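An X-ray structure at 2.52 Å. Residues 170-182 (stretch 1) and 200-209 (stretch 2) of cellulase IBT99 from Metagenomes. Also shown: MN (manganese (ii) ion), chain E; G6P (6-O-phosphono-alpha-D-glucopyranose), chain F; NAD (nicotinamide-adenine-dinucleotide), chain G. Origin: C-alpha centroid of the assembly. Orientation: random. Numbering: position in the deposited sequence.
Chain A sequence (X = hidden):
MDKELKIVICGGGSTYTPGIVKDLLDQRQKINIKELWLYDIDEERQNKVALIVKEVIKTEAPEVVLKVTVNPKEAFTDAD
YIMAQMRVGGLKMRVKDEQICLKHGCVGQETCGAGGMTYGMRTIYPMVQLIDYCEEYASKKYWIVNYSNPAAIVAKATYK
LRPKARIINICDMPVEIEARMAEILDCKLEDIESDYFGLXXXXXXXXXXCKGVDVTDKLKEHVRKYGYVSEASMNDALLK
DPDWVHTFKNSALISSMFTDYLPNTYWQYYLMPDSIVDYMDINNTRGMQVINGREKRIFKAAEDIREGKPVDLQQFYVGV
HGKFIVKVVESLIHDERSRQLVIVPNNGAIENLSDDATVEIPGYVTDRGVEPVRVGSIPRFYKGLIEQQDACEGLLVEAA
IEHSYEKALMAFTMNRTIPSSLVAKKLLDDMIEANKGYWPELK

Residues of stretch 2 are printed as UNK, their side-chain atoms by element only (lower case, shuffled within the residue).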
# COMPACT_ATOMS: atom_id res chain seq x y z
N ILE A 170 22.48 12.47 -9.76
CA ILE A 170 21.92 12.99 -10.99
C ILE A 170 22.51 12.21 -12.17
O ILE A 170 23.36 11.33 -12.01
CB ILE A 170 22.18 14.50 -11.16
CG1 ILE A 170 23.68 14.79 -11.13
CG2 ILE A 170 21.45 15.29 -10.08
CD1 ILE A 170 24.02 16.25 -11.39
N CYS A 171 22.04 12.55 -13.37
CA CYS A 171 22.48 11.91 -14.60
C CYS A 171 22.22 12.86 -15.76
O CYS A 171 21.23 13.59 -15.76
CB CYS A 171 21.77 10.58 -14.83
SG CYS A 171 22.13 9.80 -16.42
N ASP A 172 23.12 12.84 -16.74
CA ASP A 172 23.02 13.73 -17.89
C ASP A 172 22.46 13.05 -19.14
O ASP A 172 22.30 13.72 -20.16
CB ASP A 172 24.39 14.34 -18.21
CG ASP A 172 25.33 13.35 -18.88
OD1 ASP A 172 25.27 12.15 -18.55
OD2 ASP A 172 26.13 13.78 -19.73
N MSE A 173 22.16 11.76 -19.08
CA MSE A 173 21.60 11.05 -20.23
C MSE A 173 20.22 11.59 -20.63
O MSE A 173 19.97 11.79 -21.82
CB MSE A 173 21.52 9.55 -19.95
CG MSE A 173 21.12 8.71 -21.16
SE MSE A 173 22.47 8.70 -22.57
CE MSE A 173 21.56 9.81 -23.88
N PRO A 174 19.32 11.84 -19.66
CA PRO A 174 18.06 12.52 -20.03
C PRO A 174 18.29 13.92 -20.56
O PRO A 174 17.58 14.35 -21.48
CB PRO A 174 17.26 12.52 -18.72
CG PRO A 174 17.83 11.39 -17.94
CD PRO A 174 19.28 11.40 -18.25
N VAL A 175 19.27 14.64 -20.01
CA VAL A 175 19.55 16.00 -20.49
C VAL A 175 20.13 15.96 -21.89
O VAL A 175 19.86 16.84 -22.72
CB VAL A 175 20.48 16.72 -19.50
CG1 VAL A 175 20.59 18.20 -19.86
CG2 VAL A 175 19.99 16.54 -18.07
N GLU A 176 20.94 14.94 -22.19
CA GLU A 176 21.48 14.79 -23.54
C GLU A 176 20.38 14.45 -24.54
O GLU A 176 20.41 14.89 -25.69
CB GLU A 176 22.58 13.73 -23.56
CG GLU A 176 23.90 14.21 -23.00
CD GLU A 176 24.70 15.01 -24.00
OE1 GLU A 176 25.69 14.47 -24.55
OE2 GLU A 176 24.35 16.19 -24.25
N ILE A 177 19.39 13.65 -24.11
CA ILE A 177 18.24 13.38 -24.97
C ILE A 177 17.44 14.66 -25.18
O ILE A 177 16.93 14.92 -26.28
CB ILE A 177 17.38 12.26 -24.36
CG1 ILE A 177 18.15 10.94 -24.34
CG2 ILE A 177 16.09 12.09 -25.15
CD1 ILE A 177 17.38 9.79 -23.72
N GLU A 178 17.31 15.48 -24.14
CA GLU A 178 16.62 16.76 -24.28
C GLU A 178 17.36 17.70 -25.22
O GLU A 178 16.74 18.56 -25.85
CB GLU A 178 16.44 17.41 -22.90
CG GLU A 178 15.44 16.68 -22.01
CD GLU A 178 15.31 17.32 -20.64
OE1 GLU A 178 16.32 17.86 -20.13
OE2 GLU A 178 14.20 17.28 -20.07
N ALA A 179 18.68 17.56 -25.32
CA ALA A 179 19.44 18.35 -26.29
C ALA A 179 19.09 17.95 -27.71
O ALA A 179 19.01 18.81 -28.60
CB ALA A 179 20.94 18.20 -26.04
N ARG A 180 18.87 16.66 -27.95
CA ARG A 180 18.45 16.21 -29.27
C ARG A 180 17.04 16.67 -29.59
O ARG A 180 16.75 17.08 -30.72
CB ARG A 180 18.56 14.69 -29.37
CG ARG A 180 19.87 14.10 -28.84
CD ARG A 180 21.04 14.31 -29.80
NE ARG A 180 21.51 15.69 -29.84
CZ ARG A 180 22.31 16.23 -28.93
NH1 ARG A 180 22.73 15.51 -27.90
NH2 ARG A 180 22.68 17.50 -29.04
N MSE A 181 16.14 16.61 -28.60
CA MSE A 181 14.77 17.07 -28.78
C MSE A 181 14.74 18.57 -29.05
O MSE A 181 13.84 19.08 -29.72
CB MSE A 181 13.93 16.72 -27.56
CG MSE A 181 13.78 15.22 -27.33
SE MSE A 181 12.46 14.74 -25.97
CE MSE A 181 13.61 14.74 -24.39
N ALA A 182 15.73 19.29 -28.51
CA ALA A 182 15.84 20.72 -28.78
C ALA A 182 16.22 20.97 -30.23
O ALA A 182 15.75 21.94 -30.85
CB ALA A 182 16.86 21.35 -27.83
N UNK A 200 17.48 5.01 -13.25
CA UNK A 200 18.60 5.58 -13.99
C UNK A 200 18.94 4.71 -15.19
O UNK A 200 19.14 3.50 -15.06
c UNK A 200 21.02 6.32 -13.80
o UNK A 200 22.06 5.67 -13.94
c UNK A 200 19.82 5.74 -13.08
n UNK A 200 20.89 7.55 -14.27
N UNK A 201 18.99 5.34 -16.37
CA UNK A 201 19.16 4.63 -17.64
C UNK A 201 18.07 3.58 -17.84
O UNK A 201 18.32 2.50 -18.39
c UNK A 201 21.67 4.98 -17.62
c UNK A 201 21.70 6.33 -17.74
n UNK A 201 22.99 6.73 -17.54
c UNK A 201 23.74 5.67 -17.30
n UNK A 201 22.97 4.60 -17.35
c UNK A 201 20.55 4.00 -17.74
N UNK A 202 16.85 3.90 -17.39
CA UNK A 202 15.76 2.94 -17.37
C UNK A 202 14.43 3.68 -17.23
O UNK A 202 13.54 3.24 -16.49
c UNK A 202 14.33 -1.96 -16.88
o UNK A 202 13.82 -3.22 -17.09
c UNK A 202 15.51 -1.60 -17.48
c UNK A 202 13.66 -1.08 -16.06
c UNK A 202 16.03 -0.34 -17.26
c UNK A 202 15.94 1.96 -16.22
c UNK A 202 15.37 0.58 -16.45
c UNK A 202 14.18 0.18 -15.85
N UNK A 203 14.28 4.79 -17.95
CA UNK A 203 13.11 5.64 -17.79
C UNK A 203 12.36 5.93 -19.07
O UNK A 203 12.65 5.36 -20.12
N UNK A 204 11.37 6.83 -18.98
CA UNK A 204 10.52 7.18 -20.11
C UNK A 204 10.13 8.64 -20.01
O UNK A 204 9.93 9.18 -18.91
c UNK A 204 9.26 6.30 -20.16
n UNK A 204 9.99 2.74 -19.48
c UNK A 204 9.54 4.83 -20.16
c UNK A 204 10.03 1.58 -21.70
c UNK A 204 9.61 3.97 -21.31
c UNK A 204 9.89 2.67 -20.84
c UNK A 204 9.46 4.17 -22.69
c UNK A 204 9.78 4.04 -19.08
c UNK A 204 9.60 3.09 -23.54
c UNK A 204 9.88 1.81 -23.04
N UNK A 205 10.01 9.28 -21.17
CA UNK A 205 9.56 10.67 -21.27
C UNK A 205 8.07 10.67 -21.59
O UNK A 205 7.68 10.40 -22.73
c UNK A 205 13.61 12.93 -21.13
c UNK A 205 12.27 12.77 -21.43
c UNK A 205 14.50 11.91 -21.40
c UNK A 205 10.35 11.43 -22.33
c UNK A 205 11.81 11.59 -22.00
c UNK A 205 12.71 10.58 -22.26
c UNK A 205 14.05 10.73 -21.97
N UNK A 206 7.24 10.98 -20.60
CA UNK A 206 5.79 10.94 -20.80
C UNK A 206 5.29 12.15 -21.58
O UNK A 206 4.45 12.01 -22.48
o UNK A 206 5.39 11.96 -18.64
c UNK A 206 5.07 10.83 -19.45
c UNK A 206 5.48 9.56 -18.73
N UNK A 207 5.78 13.34 -21.24
CA UNK A 207 5.40 14.56 -21.94
C UNK A 207 6.62 15.45 -22.09
O UNK A 207 7.45 15.53 -21.18
c UNK A 207 4.29 15.32 -21.20
c UNK A 207 2.99 14.59 -21.15
c UNK A 207 1.36 13.41 -20.26
c UNK A 207 2.04 14.40 -22.09
n UNK A 207 2.53 13.96 -20.01
n UNK A 207 1.03 13.66 -21.51
N UNK A 208 6.73 16.12 -23.24
CA UNK A 208 7.80 17.07 -23.51
C UNK A 208 7.18 18.33 -24.09
O UNK A 208 6.29 18.25 -24.94
c UNK A 208 10.00 17.50 -24.66
c UNK A 208 8.86 16.50 -24.48
c UNK A 208 9.40 15.17 -23.97
N UNK A 209 7.64 19.49 -23.62
CA UNK A 209 7.06 20.76 -24.04
C UNK A 209 8.16 21.79 -24.25
O UNK A 209 9.09 21.90 -23.44
c UNK A 209 6.52 21.21 -21.58
c UNK A 209 5.73 19.88 -18.69
n UNK A 209 6.13 19.69 -17.44
c UNK A 209 6.04 21.27 -23.02
n UNK A 209 5.79 21.09 -19.23
n UNK A 209 5.27 18.86 -19.39
c UNK A 209 5.38 21.40 -20.59
MN MN E . 24.04 8.32 -16.62
C1 G6P F . 25.97 9.62 -20.96
C2 G6P F . 25.57 8.57 -19.94
C3 G6P F . 26.78 8.03 -19.19
C4 G6P F . 27.85 7.59 -20.18
C5 G6P F . 28.17 8.74 -21.13
C6 G6P F . 29.27 8.39 -22.12
O1 G6P F . 26.49 10.77 -20.29
O2 G6P F . 24.65 9.15 -19.00
O3 G6P F . 26.39 6.92 -18.38
O4 G6P F . 29.04 7.21 -19.47
O5 G6P F . 26.98 9.09 -21.83
O6 G6P F . 29.84 7.12 -21.83
P G6P F . 31.23 6.69 -22.52
O1P G6P F . 31.04 5.23 -22.86
O2P G6P F . 32.28 6.97 -21.47
O3P G6P F . 31.33 7.60 -23.73
PA NAD G . 38.29 8.21 -15.74
O1A NAD G . 38.62 6.77 -15.54
O2A NAD G . 38.90 8.92 -16.90
O5B NAD G . 38.63 9.01 -14.39
C5B NAD G . 38.04 8.58 -13.13
C4B NAD G . 38.88 9.09 -11.98
O4B NAD G . 38.33 8.61 -10.72
C3B NAD G . 40.36 8.67 -11.98
O3B NAD G . 41.18 9.81 -11.76
C2B NAD G . 40.44 7.72 -10.78
O2B NAD G . 41.73 7.61 -10.22
C1B NAD G . 39.41 8.36 -9.86
N9A NAD G . 38.97 7.51 -8.76
C8A NAD G . 38.77 6.15 -8.81
N7A NAD G . 38.38 5.64 -7.67
C5A NAD G . 38.32 6.73 -6.81
C6A NAD G . 37.97 6.85 -5.45
N6A NAD G . 37.60 5.81 -4.69
N1A NAD G . 38.01 8.08 -4.89
C2A NAD G . 38.38 9.11 -5.66
N3A NAD G . 38.73 9.12 -6.94
C4A NAD G . 38.68 7.89 -7.47
O3 NAD G . 36.70 8.38 -15.82
PN NAD G . 35.75 9.24 -16.78
O1N NAD G . 36.20 10.66 -16.77
O2N NAD G . 35.63 8.54 -18.10
O5D NAD G . 34.36 9.12 -15.99
C5D NAD G . 34.34 9.51 -14.60
C4D NAD G . 33.04 9.09 -13.97
O4D NAD G . 31.97 9.91 -14.50
C3D NAD G . 32.61 7.64 -14.26
O3D NAD G . 32.14 7.03 -13.06
C2D NAD G . 31.46 7.86 -15.25
O2D NAD G . 30.57 6.76 -15.39
C1D NAD G . 30.81 9.10 -14.65
N1N NAD G . 29.88 9.77 -15.59
C2N NAD G . 28.52 9.68 -15.39
C3N NAD G . 27.63 10.27 -16.27
C7N NAD G . 26.16 10.18 -15.96
O7N NAD G . 25.36 10.08 -16.88
N7N NAD G . 25.80 10.25 -14.69
C4N NAD G . 28.13 10.94 -17.39
C5N NAD G . 29.49 11.06 -17.56
C6N NAD G . 30.35 10.47 -16.65

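Position 200 carries two carbons, the second bearing one oxygen and one nitrogen, with the nitrogen 3.2 Å from Cys171 CB. A carboxamide this short is asparagine. Asn200 ND2 donates a weak hydrogen bond to Cys171 SG (3.4 Å), as suits an amide beside an electron-rich sulfur.

Position 201 has one carbon and then a five-membered ring of three carbons and two nitrogens, one of them 3.4 Å from Cys171 SG: histidine. The imidazole suits a metal site, and His201 NE2 lies 2.1 Å from MN, while Cys171 SG binds the same ion at 2.4 Å. His201 CD2 also packs against Met173 CB at 3.9 Å.

Position 202 shows one carbon and a six-carbon ring bearing an oxygen, hence tyrosine. Tyr202 does not reach stretch 1; its hydroxyl is hydrogen-bonded elsewhere in the structure.

Position 203 has no side-chain atoms and is glycine; it makes no contact with the helix.

Position 204 bears one carbon and fused five- and six-membered rings holding eight carbons and one nitrogen. This is tryptophan, buried but out of reach of stretch 1.

Position 205 has one carbon and a plain ring of six carbons, pointing toward the helix among Pro174, Ile177, Glu178 and Met181: phenylalanine. A flat, apolar ring suits these largely aliphatic neighbours. Phe205 CZ meets Pro174 CB at 3.9 Å and CE2 meets Ile177 CD1 at 3.9 Å, while the selenomethionine methyl, Met181 CE, sits over one ring face, 3.7 Å from Phe205 CE1, in a CH-pi contact.

Position 206 has one carbon carrying an oxygen and a carbon: threonine. Thr206 is partly exposed and its hydroxyl is satisfied elsewhere in the structure.

Position 207 repeats the one carbon and five-membered ring with two nitrogens. His207 is exposed, a setting that tolerates a polar ring.

Position 208 has three carbons, branched at the first, one of them 3.7 Å from the selenium of Met181. Valine is compact enough to lie beneath that side chain, with Val208 CG2 against Met181 SE.

Position 209 runs through three carbons and a nitrogen to a carbon with two more nitrogens: arginine. Arg209 does not touch stretch 1, and its guanidinium is hydrogen-bonded elsewhere in the structure.

The contact therefore has two parts. At the start of both stretches, manganese joins Cys171 to His201; Cys171 SG also accepts the capping bond from Met173 N (3.3 Å), tying the metal site to the helix start. Farther along, Phe205 and Val208 pack against the helix, with Met181 touching both.

Stretch 2 200-209: NHYGWFTHVR
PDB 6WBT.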